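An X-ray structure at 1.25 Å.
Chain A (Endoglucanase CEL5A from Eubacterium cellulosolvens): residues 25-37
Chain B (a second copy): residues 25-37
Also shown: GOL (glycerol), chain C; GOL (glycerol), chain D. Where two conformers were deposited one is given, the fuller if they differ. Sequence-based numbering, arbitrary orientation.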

# COMPACT_ATOMS: atom_id res chain seq x y z
N PRO A 25 10.98 -2.57 -12.08
CA PRO A 25 10.63 -1.99 -10.84
C PRO A 25 9.37 -1.18 -10.89
O PRO A 25 8.92 -0.73 -11.97
N SER A 26 8.79 -0.90 -9.74
CA SER A 26 7.51 -0.22 -9.59
C SER A 26 7.54 1.01 -8.77
O SER A 26 8.40 1.10 -7.83
N ALA A 27 6.64 1.93 -8.96
CA ALA A 27 6.40 3.03 -8.05
C ALA A 27 5.43 2.67 -6.97
O ALA A 27 5.43 3.30 -5.90
N TYR A 28 4.48 1.74 -7.21
CA TYR A 28 3.42 1.43 -6.27
C TYR A 28 2.88 0.06 -6.61
O TYR A 28 2.72 -0.22 -7.85
N GLU A 29 2.64 -0.79 -5.70
CA GLU A 29 2.07 -2.12 -5.96
C GLU A 29 1.09 -2.51 -4.95
O GLU A 29 1.38 -2.27 -3.70
N LEU A 30 0.10 -3.25 -5.30
CA LEU A 30 -0.85 -3.88 -4.36
C LEU A 30 -1.10 -5.25 -4.76
O LEU A 30 -1.11 -5.63 -6.04
N GLN A 31 -1.29 -6.20 -3.88
CA GLN A 31 -1.67 -7.52 -4.18
C GLN A 31 -2.99 -7.82 -3.43
O GLN A 31 -2.95 -8.18 -2.23
N PRO A 32 -4.11 -7.64 -4.08
CA PRO A 32 -5.41 -7.77 -3.36
C PRO A 32 -5.61 -9.02 -2.59
O PRO A 32 -6.20 -8.93 -1.49
N PRO A 33 -5.15 -10.18 -2.96
CA PRO A 33 -5.39 -11.39 -2.14
C PRO A 33 -4.62 -11.27 -0.85
O PRO A 33 -5.00 -12.04 0.08
N TYR A 34 -3.63 -10.45 -0.70
CA TYR A 34 -2.75 -10.45 0.47
C TYR A 34 -2.78 -9.18 1.27
O TYR A 34 -2.11 -9.13 2.40
N GLN A 35 -3.30 -8.06 0.83
CA GLN A 35 -3.26 -6.71 1.50
C GLN A 35 -4.72 -6.21 1.57
O GLN A 35 -5.41 -6.12 0.51
N THR A 36 -5.19 -5.79 2.73
CA THR A 36 -6.50 -5.11 2.82
C THR A 36 -6.47 -3.93 1.85
O THR A 36 -5.47 -3.24 1.66
N MSE A 37 -7.57 -3.69 1.18
CA MSE A 37 -7.62 -2.76 0.06
C MSE A 37 -7.88 -1.33 0.51
O MSE A 37 -8.79 -1.08 1.31
N PRO B 25 -8.63 -8.62 11.15
CA PRO B 25 -8.58 -7.76 10.03
C PRO B 25 -7.75 -6.54 10.25
O PRO B 25 -7.48 -6.12 11.40
N SER B 26 -7.37 -5.87 9.17
CA SER B 26 -6.47 -4.72 9.18
C SER B 26 -7.02 -3.48 8.56
O SER B 26 -7.87 -3.60 7.63
N ALA B 27 -6.55 -2.32 8.92
CA ALA B 27 -6.81 -1.10 8.21
C ALA B 27 -5.81 -0.87 7.12
O ALA B 27 -6.09 -0.12 6.16
N TYR B 28 -4.56 -1.36 7.24
CA TYR B 28 -3.49 -1.06 6.30
C TYR B 28 -2.44 -2.15 6.44
O TYR B 28 -2.14 -2.52 7.62
N GLU B 29 -1.91 -2.67 5.41
CA GLU B 29 -0.85 -3.68 5.48
C GLU B 29 0.16 -3.49 4.45
O GLU B 29 -0.24 -3.19 3.25
N LEU B 30 1.38 -3.81 4.71
CA LEU B 30 2.47 -3.85 3.72
C LEU B 30 3.27 -5.06 3.90
O LEU B 30 3.47 -5.60 5.11
N GLN B 31 3.79 -5.69 2.89
CA GLN B 31 4.67 -6.78 2.99
C GLN B 31 5.97 -6.41 2.25
O GLN B 31 6.04 -6.56 1.00
N PRO B 32 6.95 -5.91 2.96
CA PRO B 32 8.17 -5.38 2.27
C PRO B 32 8.83 -6.32 1.32
O PRO B 32 9.29 -5.82 0.26
N PRO B 33 8.88 -7.60 1.48
CA PRO B 33 9.56 -8.47 0.49
C PRO B 33 8.76 -8.47 -0.80
O PRO B 33 9.39 -8.86 -1.82
N TYR B 34 7.52 -8.09 -0.84
CA TYR B 34 6.68 -8.26 -2.03
C TYR B 34 6.17 -6.98 -2.61
O TYR B 34 5.51 -7.02 -3.74
N GLN B 35 6.21 -5.83 -1.98
CA GLN B 35 5.62 -4.52 -2.43
C GLN B 35 6.75 -3.47 -2.38
O GLN B 35 7.38 -3.28 -1.30
N THR B 36 6.98 -2.72 -3.44
CA THR B 36 7.91 -1.57 -3.37
C THR B 36 7.44 -0.67 -2.23
O THR B 36 6.25 -0.47 -1.97
N MSE B 37 8.37 -0.11 -1.50
CA MSE B 37 8.08 0.56 -0.24
C MSE B 37 7.73 2.03 -0.45
O MSE B 37 8.44 2.74 -1.17

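The two stretches are related by an exact two-fold axis and run in opposite directions, so that Glu29(A) lies beside Gln35(B) and Tyr28(A) beside Thr36(B); each contact described from chain A recurs with the chains exchanged, and together they bury 645 Å². Pro25(A) makes no contact. Ser26(A) directs its CB toward chain B in rotamer m, and this atom lies 4.0 Å from CG2 of Thr36(B). The carbonyl O of Ser26(A) accepts a weak hydrogen bond from OG1 of Thr36(B) at 3.4 Å. Ala27(A) points away and offers mainly backbone, its C atom resting 3.6 Å from CG2 of Thr36(B). Tyr28(A), in rotamer t, also points away; its N lies 3.6 Å from the same methyl CG2 of Thr36(B), while its ring atom CD1 comes within 3.3 Å of O2 of the glycerol of chain C.

Glu29(A) points toward chain B and engages it with both backbone and carboxylate. With chi1 m and chi2 t, the side chain extends until OE1 of Glu29(A) accepts a hydrogen bond from the backbone N of Thr36(B) at 2.8 Å. OE2 of Glu29(A) accepts one from water 1 at 3.0 Å, and that water also donates to O of Tyr34(B) at 2.8 Å, bridging the chains. The carbonyl O of Glu29(A) receives NE2 of Gln35(B) at 3.0 Å, with a nearly straight N-H...O angle of 167°. The glycerol of chain C also reaches both chains: its O3 accepts from N of Glu29(A) at 3.0 Å and donates to O of Thr36(B) at 2.8 Å, and its O1 donates to O of Glu29(A) at 2.7 Å and accepts from NE2 of Gln35(A) at 3.0 Å. But this O1 is 2.2 Å from NE2 of Gln35(B), too close for both to be occupied together.

Leu30(A), rotamer m,t, starts away from chain B, but its end returns, bringing CD2 to 4.2 Å from NE2 of Gln35(B) and 3.5 Å from O1 of the chain C glycerol. Gln31(A) points toward the partner with chi1 m and chi2 t; NE2 of Gln31(A) lies 3.2 Å from O of Tyr34(B), but the angle is too poor for a hydrogen bond. Pro32(A) and Pro33(A) are out of reach. The chain turns through them, N of Tyr34(A) donating a hydrogen bond to O of Gln31(A) at 2.8 Å. Tyr34(A), rotamer m, leaves sideways and its end leads away; its CB lies 4.1 Å from NE2 of Gln31(B), and its carbonyl O accepts a hydrogen bond from water 2.

Gln35(A), with chi1 m and chi2 t, folds its amide inward. OE1 of Gln35(A) accepts from N of Gln31(A) at 2.8 Å, bracing the turn, while NE2 of Gln35(A) donates to O of Glu29(B) at 3.0 Å. NE2 of Gln35(A) and NE2 of Gln35(B) lie 1.8 Å apart, a distance too short for both amides to be in these positions at once; two conformers were deposited for each residue, and one is given. Thr36(A), rotamer t, points toward chain B, its CG2 packing 3.6 Å from N of Tyr28(B). Met37(A), a selenomethionine, points away and makes no contact.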

# COMPACT_ATOMS: atom_id res chain seq x y z
CB PRO A 25 11.84 -1.13 -10.46
CG PRO A 25 12.45 -0.86 -11.75
CD PRO A 25 12.23 -2.02 -12.63
CB SER A 26 6.47 -1.14 -8.96
OG SER A 26 6.43 -2.42 -9.64
CB ALA A 27 5.91 4.25 -8.84
CB TYR A 28 2.27 2.48 -6.50
CG TYR A 28 1.06 2.25 -5.64
CD1 TYR A 28 0.97 2.76 -4.35
CD2 TYR A 28 -0.04 1.52 -6.12
CE1 TYR A 28 -0.15 2.53 -3.51
CE2 TYR A 28 -1.14 1.26 -5.34
CZ TYR A 28 -1.19 1.76 -4.07
OH TYR A 28 -2.31 1.58 -3.24
CB GLU A 29 3.27 -3.20 -5.93
CG GLU A 29 4.25 -2.97 -7.05
CD GLU A 29 5.31 -3.92 -6.88
OE1 GLU A 29 6.19 -3.84 -5.91
OE2 GLU A 29 5.55 -4.65 -7.83
CB LEU A 30 -2.23 -3.33 -4.41
CG LEU A 30 -2.32 -1.96 -4.00
CD1 LEU A 30 -3.80 -1.34 -4.20
CD2 LEU A 30 -2.28 -1.83 -2.42
CB GLN A 31 -0.60 -8.43 -3.78
CG GLN A 31 0.58 -8.09 -4.68
CD GLN A 31 1.74 -9.07 -4.64
OE1 GLN A 31 1.60 -10.29 -4.46
NE2 GLN A 31 2.91 -8.53 -4.92
CB PRO A 32 -6.44 -7.60 -4.50
CG PRO A 32 -5.70 -6.69 -5.49
CD PRO A 32 -4.30 -7.20 -5.51
CB PRO A 33 -4.79 -12.53 -2.98
CG PRO A 33 -4.93 -12.06 -4.40
CD PRO A 33 -4.55 -10.55 -4.30
CB TYR A 34 -1.26 -10.68 0.03
CG TYR A 34 -1.13 -12.04 -0.59
CD1 TYR A 34 -1.28 -13.20 0.16
CD2 TYR A 34 -0.93 -12.20 -1.94
CE1 TYR A 34 -1.17 -14.46 -0.40
CE2 TYR A 34 -0.77 -13.47 -2.52
CZ TYR A 34 -0.95 -14.56 -1.75
OH TYR A 34 -0.76 -15.79 -2.35
CB GLN A 35 -2.49 -5.60 0.78
CG GLN A 35 -1.01 -5.88 0.79
CD GLN A 35 -0.40 -4.83 -0.18
OE1 GLN A 35 -0.41 -5.01 -1.47
NE2 GLN A 35 0.15 -3.77 0.34
CB THR A 36 -6.75 -4.69 4.28
OG1 THR A 36 -8.13 -4.25 4.31
CG2 THR A 36 -5.87 -3.59 4.75
CB MSE A 37 -8.77 -3.24 -0.86
CG MSE A 37 -8.42 -4.44 -1.72
SE MSE A 37 -6.92 -4.05 -2.99
CE MSE A 37 -7.94 -2.74 -4.09
CB PRO B 25 -10.05 -7.40 9.75
CG PRO B 25 -10.67 -7.61 11.05
CD PRO B 25 -9.97 -8.71 11.74
CB SER B 26 -5.17 -5.03 8.44
OG SER B 26 -4.61 -6.28 8.92
CB ALA B 27 -6.82 0.08 9.20
CB TYR B 28 -2.85 0.30 6.74
CG TYR B 28 -1.68 0.71 5.88
CD1 TYR B 28 -1.85 1.42 4.70
CD2 TYR B 28 -0.37 0.42 6.28
CE1 TYR B 28 -0.76 1.79 3.87
CE2 TYR B 28 0.72 0.75 5.51
CZ TYR B 28 0.52 1.42 4.33
OH TYR B 28 1.60 1.84 3.52
CB GLU B 29 -1.52 -5.13 5.23
CG GLU B 29 -2.47 -5.49 6.34
CD GLU B 29 -3.07 -6.75 5.99
OE1 GLU B 29 -3.94 -6.88 5.02
OE2 GLU B 29 -2.97 -7.66 6.81
CB LEU B 30 3.52 -2.81 3.90
CG LEU B 30 3.04 -1.47 3.71
CD1 LEU B 30 4.16 -0.35 4.06
CD2 LEU B 30 2.90 -1.12 2.18
CB GLN B 31 4.05 -7.97 2.41
CG GLN B 31 2.85 -8.27 3.32
CD GLN B 31 2.18 -9.62 3.09
OE1 GLN B 31 2.80 -10.64 2.72
NE2 GLN B 31 0.91 -9.64 3.41
CB PRO B 32 9.08 -5.00 3.45
CG PRO B 32 8.08 -4.64 4.55
CD PRO B 32 7.00 -5.66 4.44
CB PRO B 33 9.50 -9.87 1.11
CG PRO B 33 9.49 -9.62 2.60
CD PRO B 33 8.52 -8.39 2.72
CB TYR B 34 5.42 -9.13 -1.67
CG TYR B 34 5.86 -10.51 -1.29
CD1 TYR B 34 6.44 -11.38 -2.21
CD2 TYR B 34 5.79 -10.95 0.01
CE1 TYR B 34 6.86 -12.65 -1.86
CE2 TYR B 34 6.17 -12.25 0.38
CZ TYR B 34 6.74 -13.04 -0.54
OH TYR B 34 7.09 -14.33 -0.15
CB GLN B 35 4.49 -3.94 -1.57
CG GLN B 35 3.25 -4.78 -1.68
CD GLN B 35 2.30 -4.23 -0.58
OE1 GLN B 35 2.42 -4.59 0.67
NE2 GLN B 35 1.36 -3.41 -0.94
CB THR B 36 7.92 -0.86 -4.74
OG1 THR B 36 9.00 0.09 -4.66
CG2 THR B 36 6.66 -0.15 -5.06
CB MSE B 37 9.36 0.44 0.63
CG MSE B 37 9.54 -0.92 1.28
SE MSE B 37 8.05 -1.36 2.54
CE MSE B 37 8.50 0.05 3.87
C1 GOL C . 1.01 0.19 -1.28
O1 GOL C . 0.93 -1.28 -1.20
C2 GOL C . 2.42 0.82 -1.22
O2 GOL C . 2.72 2.22 -1.59
C3 GOL C . 3.14 -0.29 -1.90
O3 GOL C . 3.78 0.05 -3.07
C1 GOL D . -0.96 -0.43 1.26
O1 GOL D . -0.30 -1.72 0.95
C2 GOL D . -2.50 -0.42 1.25
O2 GOL D . -3.32 0.66 1.83
C3 GOL D . -2.70 -1.82 1.73
O3 GOL D . -3.38 -1.95 2.91
O HOH W 1 6.10 -7.29 -6.44
O HOH W 2 -2.46 -10.04 5.00